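Long-range contacts in phenylalanine ammonia-lyase (Rhodosporidium toruloides, PDB 1Y2M), which catalyses the non-oxidative deamination of L-phenylalanine and L-tyrosine to trans-cinnamic and p-coumaric acid, releasing ammonium: residues B[159-164]-B[276-281]; B[280-285]-B[512-517]. All coordinates share one frame; numbering follows the deposited sequence.

Interaction 1 of 2, residues B[159-164]-B[276-281]; sequences SLPLEV and ASMATL
Val164 and Met278, a selenomethionine, carry most of the apolar contact, their side chains crossing at a slant where the two backbones come nearest, CA to CA 5.3 Å. Both methyls of Val164 face the root of the Met278 chain: CG2 lies 3.8 Å from Met278 CG, and CG1 packs against Met278 CB. From there Met278 runs out extended, with CG anti to the backbone N (chi1 -165°), past CG2 of Val164, until its CE meets the ring of Pro161 at CG, 4.3 Å away. The same CG2 also touches CD1 of Leu281, 4.0 Å off, one turn further along the helix, and is thus shared between two residues of the partner. Pro161 is the N-cap of helix 162-176, and these contacts set the first turn of that helix against the early part of helix 273-303, within the largely helical lyase domain of the PAL/histidase family. Helix 506-560 also packs on Met278, through Leu507, Ala510 and Arg511.

A single hydrogen bond crosses the contact. Ser277 OG donates to Val164 O over 2.8 Å, in the plane of the carbonyl and on a lone pair, with a C=O...OG angle of 121°. Having OG anti to its own backbone N (chi1 175°) carries the hydroxyl across to the neighbouring helix, where it ties a buried side chain to the main chain.

At the partly exposed margin, Glu163 crosses the end of Leu281, CD1 of the leucine meeting Glu163 CG at 4.0 Å and the carboxylate oxygen OE2 at 3.7 Å. The charge itself is answered by Arg77 of helix 69-77, which forms a salt bridge with OE1 and also touches Leu281.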
loop_
_atom_site.group_PDB
_atom_site.type_symbol
_atom_site.label_atom_id
_atom_site.label_comp_id
_atom_site.label_asym_id
_atom_site.label_seq_id
_atom_site.Cartn_x
_atom_site.Cartn_y
_atom_site.Cartn_z
ATOM N N SER B 159 14.395 -12.854 -17.414
ATOM C CA SER B 159 13.892 -12.644 -18.781
ATOM C C SER B 159 12.398 -12.734 -18.854
ATOM O O SER B 159 11.749 -13.351 -18.013
ATOM C CB SER B 159 14.477 -13.689 -19.719
ATOM O OG SER B 159 13.927 -14.974 -19.477
ATOM N N LEU B 160 11.845 -12.055 -19.838
ATOM C CA LEU B 160 10.409 -12.034 -20.021
ATOM C C LEU B 160 9.969 -13.425 -20.493
ATOM O O LEU B 160 10.637 -14.098 -21.316
ATOM C CB LEU B 160 9.946 -11.026 -21.060
ATOM C CG LEU B 160 9.775 -9.563 -20.716
ATOM C CD1 LEU B 160 9.473 -8.814 -22.025
ATOM C CD2 LEU B 160 8.694 -9.364 -19.661
ATOM N N PRO B 161 8.799 -13.878 -20.003
ATOM C CA PRO B 161 8.277 -15.126 -20.505
ATOM C C PRO B 161 8.147 -15.161 -22.031
ATOM O O PRO B 161 7.739 -14.160 -22.642
ATOM C CB PRO B 161 6.891 -15.211 -19.871
ATOM C CG PRO B 161 7.038 -14.408 -18.591
ATOM C CD PRO B 161 7.944 -13.310 -18.945
ATOM N N LEU B 162 8.406 -16.325 -22.597
ATOM C CA LEU B 162 8.408 -16.471 -24.058
ATOM C C LEU B 162 7.006 -16.055 -24.614
ATOM O O LEU B 162 6.890 -15.389 -25.651
ATOM C CB LEU B 162 8.801 -17.896 -24.491
ATOM C CG LEU B 162 10.214 -18.280 -24.005
ATOM C CD1 LEU B 162 10.411 -19.734 -24.430
ATOM C CD2 LEU B 162 11.249 -17.367 -24.565
ATOM N N GLU B 163 5.933 -16.452 -23.929
ATOM C CA GLU B 163 4.581 -16.145 -24.423
ATOM C C GLU B 163 4.342 -14.631 -24.496
ATOM O O GLU B 163 3.630 -14.134 -25.380
ATOM C CB GLU B 163 3.466 -16.820 -23.581
ATOM C CG GLU B 163 3.410 -16.428 -22.136
ATOM C CD GLU B 163 2.235 -17.022 -21.340
ATOM O OE1 GLU B 163 1.854 -18.152 -21.641
ATOM O OE2 GLU B 163 1.652 -16.360 -20.435
ATOM N N VAL B 164 4.914 -13.884 -23.553
ATOM C CA VAL B 164 4.704 -12.465 -23.534
ATOM C C VAL B 164 5.375 -11.856 -24.740
ATOM O O VAL B 164 4.822 -10.999 -25.431
ATOM C CB VAL B 164 5.250 -11.870 -22.230
ATOM C CG1 VAL B 164 5.345 -10.347 -22.310
ATOM C CG2 VAL B 164 4.309 -12.290 -21.076
ATOM N N ALA B 276 0.855 -4.481 -23.301
ATOM C CA ALA B 276 -0.446 -4.954 -23.818
ATOM C C ALA B 276 -0.460 -6.498 -23.945
ATOM O O ALA B 276 -1.485 -7.166 -23.689
ATOM C CB ALA B 276 -0.760 -4.304 -25.133
ATOM N N SER B 277 0.641 -7.059 -24.422
ATOM C CA SER B 277 0.717 -8.508 -24.522
ATOM C C SER B 277 0.524 -9.150 -23.144
ATOM O O SER B 277 -0.334 -10.016 -22.919
ATOM C CB SER B 277 2.064 -8.925 -25.061
ATOM O OG SER B 277 2.110 -10.338 -25.017
HETATM N N MSE B 278 1.370 -8.767 -22.197
HETATM C CA MSE B 278 1.284 -9.398 -20.873
HETATM C C MSE B 278 -0.065 -9.163 -20.187
HETATM O O MSE B 278 -0.607 -10.062 -19.499
HETATM C CB MSE B 278 2.404 -8.948 -19.947
HETATM C CG MSE B 278 2.509 -9.854 -18.762
HETATM SE SE MSE B 278 4.233 -9.610 -17.856
HETATM C CE MSE B 278 4.370 -11.428 -16.941
ATOM N N ALA B 279 -0.584 -7.953 -20.363
ATOM C CA ALA B 279 -1.884 -7.589 -19.857
ATOM C C ALA B 279 -3.008 -8.433 -20.470
ATOM O O ALA B 279 -3.950 -8.810 -19.776
ATOM C CB ALA B 279 -2.134 -6.087 -20.031
ATOM N N THR B 280 -2.935 -8.698 -21.773
ATOM C CA THR B 280 -3.941 -9.534 -22.430
ATOM C C THR B 280 -3.929 -10.940 -21.865
ATOM O O THR B 280 -4.987 -11.500 -21.551
ATOM C CB THR B 280 -3.713 -9.585 -23.956
ATOM O OG1 THR B 280 -3.917 -8.281 -24.517
ATOM C CG2 THR B 280 -4.635 -10.576 -24.547
ATOM N N LEU B 281 -2.742 -11.525 -21.683
ATOM C CA LEU B 281 -2.623 -12.853 -21.100
ATOM C C LEU B 281 -3.181 -12.865 -19.686
ATOM O O LEU B 281 -3.880 -13.820 -19.286
ATOM C CB LEU B 281 -1.171 -13.290 -21.161
ATOM C CG LEU B 281 -0.702 -13.471 -22.620
ATOM C CD1 LEU B 281 0.807 -13.473 -22.639
ATOM C CD2 LEU B 281 -1.225 -14.772 -23.230
#

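Interaction 2 of 2, residues B[280-285]-B[512-517]; sequences TLALHD and RTTESN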
loop_
_atom_site.group_PDB
_atom_site.type_symbol
_atom_site.label_atom_id
_atom_site.label_comp_id
_atom_site.label_asym_id
_atom_site.label_seq_id
_atom_site.Cartn_x
_atom_site.Cartn_y
_atom_site.Cartn_z
ATOM N N THR B 280 -2.935 -8.698 -21.773
ATOM C CA THR B 280 -3.941 -9.534 -22.430
ATOM C C THR B 280 -3.929 -10.940 -21.865
ATOM O O THR B 280 -4.987 -11.500 -21.551
ATOM C CB THR B 280 -3.713 -9.585 -23.956
ATOM O OG1 THR B 280 -3.917 -8.281 -24.517
ATOM C CG2 THR B 280 -4.635 -10.576 -24.547
ATOM N N LEU B 281 -2.742 -11.525 -21.683
ATOM C CA LEU B 281 -2.623 -12.853 -21.100
ATOM C C LEU B 281 -3.181 -12.865 -19.686
ATOM O O LEU B 281 -3.880 -13.820 -19.286
ATOM C CB LEU B 281 -1.171 -13.290 -21.161
ATOM C CG LEU B 281 -0.702 -13.471 -22.620
ATOM C CD1 LEU B 281 0.807 -13.473 -22.639
ATOM C CD2 LEU B 281 -1.225 -14.772 -23.230
ATOM N N ALA B 282 -2.863 -11.824 -18.922
ATOM C CA ALA B 282 -3.320 -11.746 -17.533
ATOM C C ALA B 282 -4.836 -11.585 -17.428
ATOM O O ALA B 282 -5.502 -12.206 -16.581
ATOM C CB ALA B 282 -2.587 -10.661 -16.806
ATOM N N LEU B 283 -5.409 -10.788 -18.322
ATOM C CA LEU B 283 -6.855 -10.626 -18.307
ATOM C C LEU B 283 -7.577 -11.899 -18.711
ATOM O O LEU B 283 -8.558 -12.302 -18.079
ATOM C CB LEU B 283 -7.270 -9.497 -19.234
ATOM C CG LEU B 283 -8.790 -9.253 -19.220
ATOM C CD1 LEU B 283 -9.313 -8.923 -17.833
ATOM C CD2 LEU B 283 -9.138 -8.120 -20.171
ATOM N N HIS B 284 -7.075 -12.554 -19.765
ATOM C CA HIS B 284 -7.585 -13.877 -20.135
ATOM C C HIS B 284 -7.628 -14.819 -18.928
ATOM O O HIS B 284 -8.676 -15.436 -18.637
ATOM C CB HIS B 284 -6.710 -14.443 -21.256
ATOM C CG HIS B 284 -6.943 -15.881 -21.588
ATOM N ND1 HIS B 284 -6.432 -16.911 -20.828
ATOM C CD2 HIS B 284 -7.543 -16.460 -22.664
ATOM C CE1 HIS B 284 -6.754 -18.066 -21.413
ATOM N NE2 HIS B 284 -7.421 -17.821 -22.520
ATOM N N ASP B 285 -6.539 -14.864 -18.181
ATOM C CA ASP B 285 -6.473 -15.817 -17.083
ATOM C C ASP B 285 -7.413 -15.413 -15.953
ATOM O O ASP B 285 -8.051 -16.260 -15.326
ATOM C CB ASP B 285 -5.017 -15.954 -16.627
ATOM C CG ASP B 285 -4.132 -16.685 -17.631
ATOM O OD1 ASP B 285 -4.619 -17.321 -18.584
ATOM O OD2 ASP B 285 -2.909 -16.644 -17.419
ATOM N N ARG B 512 2.806 -7.799 -11.809
ATOM C CA ARG B 512 2.225 -8.067 -10.489
ATOM C C ARG B 512 0.864 -8.727 -10.620
ATOM O O ARG B 512 0.541 -9.671 -9.868
ATOM C CB ARG B 512 2.171 -6.777 -9.650
ATOM C CG ARG B 512 3.502 -6.163 -9.317
ATOM C CD ARG B 512 4.421 -7.177 -8.649
ATOM N NE ARG B 512 5.665 -6.562 -8.219
ATOM C CZ ARG B 512 6.840 -7.133 -8.166
ATOM N NH1 ARG B 512 7.078 -8.331 -8.749
ATOM N NH2 ARG B 512 7.851 -6.406 -7.670
ATOM N N THR B 513 0.061 -8.310 -11.595
ATOM C CA THR B 513 -1.259 -8.946 -11.768
ATOM C C THR B 513 -1.089 -10.422 -12.212
ATOM O O THR B 513 -1.890 -11.250 -11.827
ATOM C CB THR B 513 -2.079 -8.141 -12.785
ATOM O OG1 THR B 513 -2.146 -6.792 -12.307
ATOM C CG2 THR B 513 -3.461 -8.775 -12.995
ATOM N N THR B 514 -0.057 -10.753 -13.031
ATOM C CA THR B 514 0.226 -12.114 -13.438
ATOM C C THR B 514 0.561 -12.939 -12.219
ATOM O O THR B 514 0.121 -14.095 -12.119
ATOM C CB THR B 514 1.372 -12.108 -14.458
ATOM O OG1 THR B 514 0.975 -11.376 -15.639
ATOM C CG2 THR B 514 1.741 -13.498 -14.828
ATOM N N GLU B 515 1.302 -12.362 -11.255
ATOM C CA GLU B 515 1.629 -13.087 -10.028
ATOM C C GLU B 515 0.347 -13.288 -9.210
ATOM O O GLU B 515 0.138 -14.375 -8.639
ATOM C CB GLU B 515 2.671 -12.347 -9.214
ATOM C CG GLU B 515 3.137 -13.197 -8.023
ATOM C CD GLU B 515 4.327 -12.668 -7.235
ATOM O OE1 GLU B 515 4.957 -11.631 -7.615
ATOM O OE2 GLU B 515 4.650 -13.316 -6.196
ATOM N N SER B 516 -0.530 -12.278 -9.150
ATOM C CA SER B 516 -1.793 -12.468 -8.445
ATOM C C SER B 516 -2.634 -13.564 -9.100
ATOM O O SER B 516 -3.256 -14.374 -8.405
ATOM C CB SER B 516 -2.611 -11.193 -8.375
ATOM O OG SER B 516 -1.942 -10.265 -7.535
ATOM N N ASN B 517 -2.607 -13.673 -10.434
ATOM C CA ASN B 517 -3.282 -14.797 -11.090
ATOM C C ASN B 517 -2.757 -16.110 -10.576
ATOM O O ASN B 517 -3.532 -17.039 -10.314
ATOM C CB ASN B 517 -3.209 -14.815 -12.629
ATOM C CG ASN B 517 -4.126 -13.830 -13.290
ATOM O OD1 ASN B 517 -5.198 -13.534 -12.780
ATOM N ND2 ASN B 517 -3.748 -13.386 -14.512
HETATM O O HOH W 1 -1.493 -14.406 -16.254
#
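Ala282 meets segment 512-517 of helix 506-560 with its methyl and its carbonyl. CB points at the partner helix and packs 3.8 Å from Thr514 OG1, a hydroxyl bonded to Ala510 O, and more loosely against Thr513 CG2. The small side chain lets the two backbones come within 5.4 Å, CA of Ala282 to CA of Thr514, in a near-parallel pair in which the axes of the two short segments pass 9.4 Å apart at 27°. Ala282 O accepts a hydrogen bond from Asn517 ND2, 3.0 Å long, in the carbonyl plane and on a lone pair, with an N-H...O angle of 157°. Next, His284 ND1 donates within its own helix to Asp285 OD1, which lies close to the imidazole plane. Asp285 lays its CB 3.6 Å from Asn517 ND2, while its OD2 takes a bond from a water that in turn accepts from that same ND2. Both N-H groups of the amide are therefore engaged, one by a main-chain carbonyl and one by water, which should fix the rotation of the amide. Arg77 makes a salt bridge with Asp285 OD1, so the carboxylate, held by arginine, histidine and water, is probably ionised.

Interactions 1 and 2 share helix 273-303 and overlap at Thr280 and Leu281, with centres about 9 Å apart. Both are mainly buried, interaction 2 being nearer the middle of the chain (about 9 Å from its centre, against 17 Å). They join directly where Met278 CE packs 3.6 Å from Thr514 OG1. Interaction 1 seats the start of helix 162-176 mostly through apolar side chains and one serine hydroxyl; interaction 2 sets two long helices side by side with little apolar surface, relying on an amide and a water. Arg77 serves both, pairing with Glu163 in one and Asp285 in the other, so helix 69-77 flanks the two contacts.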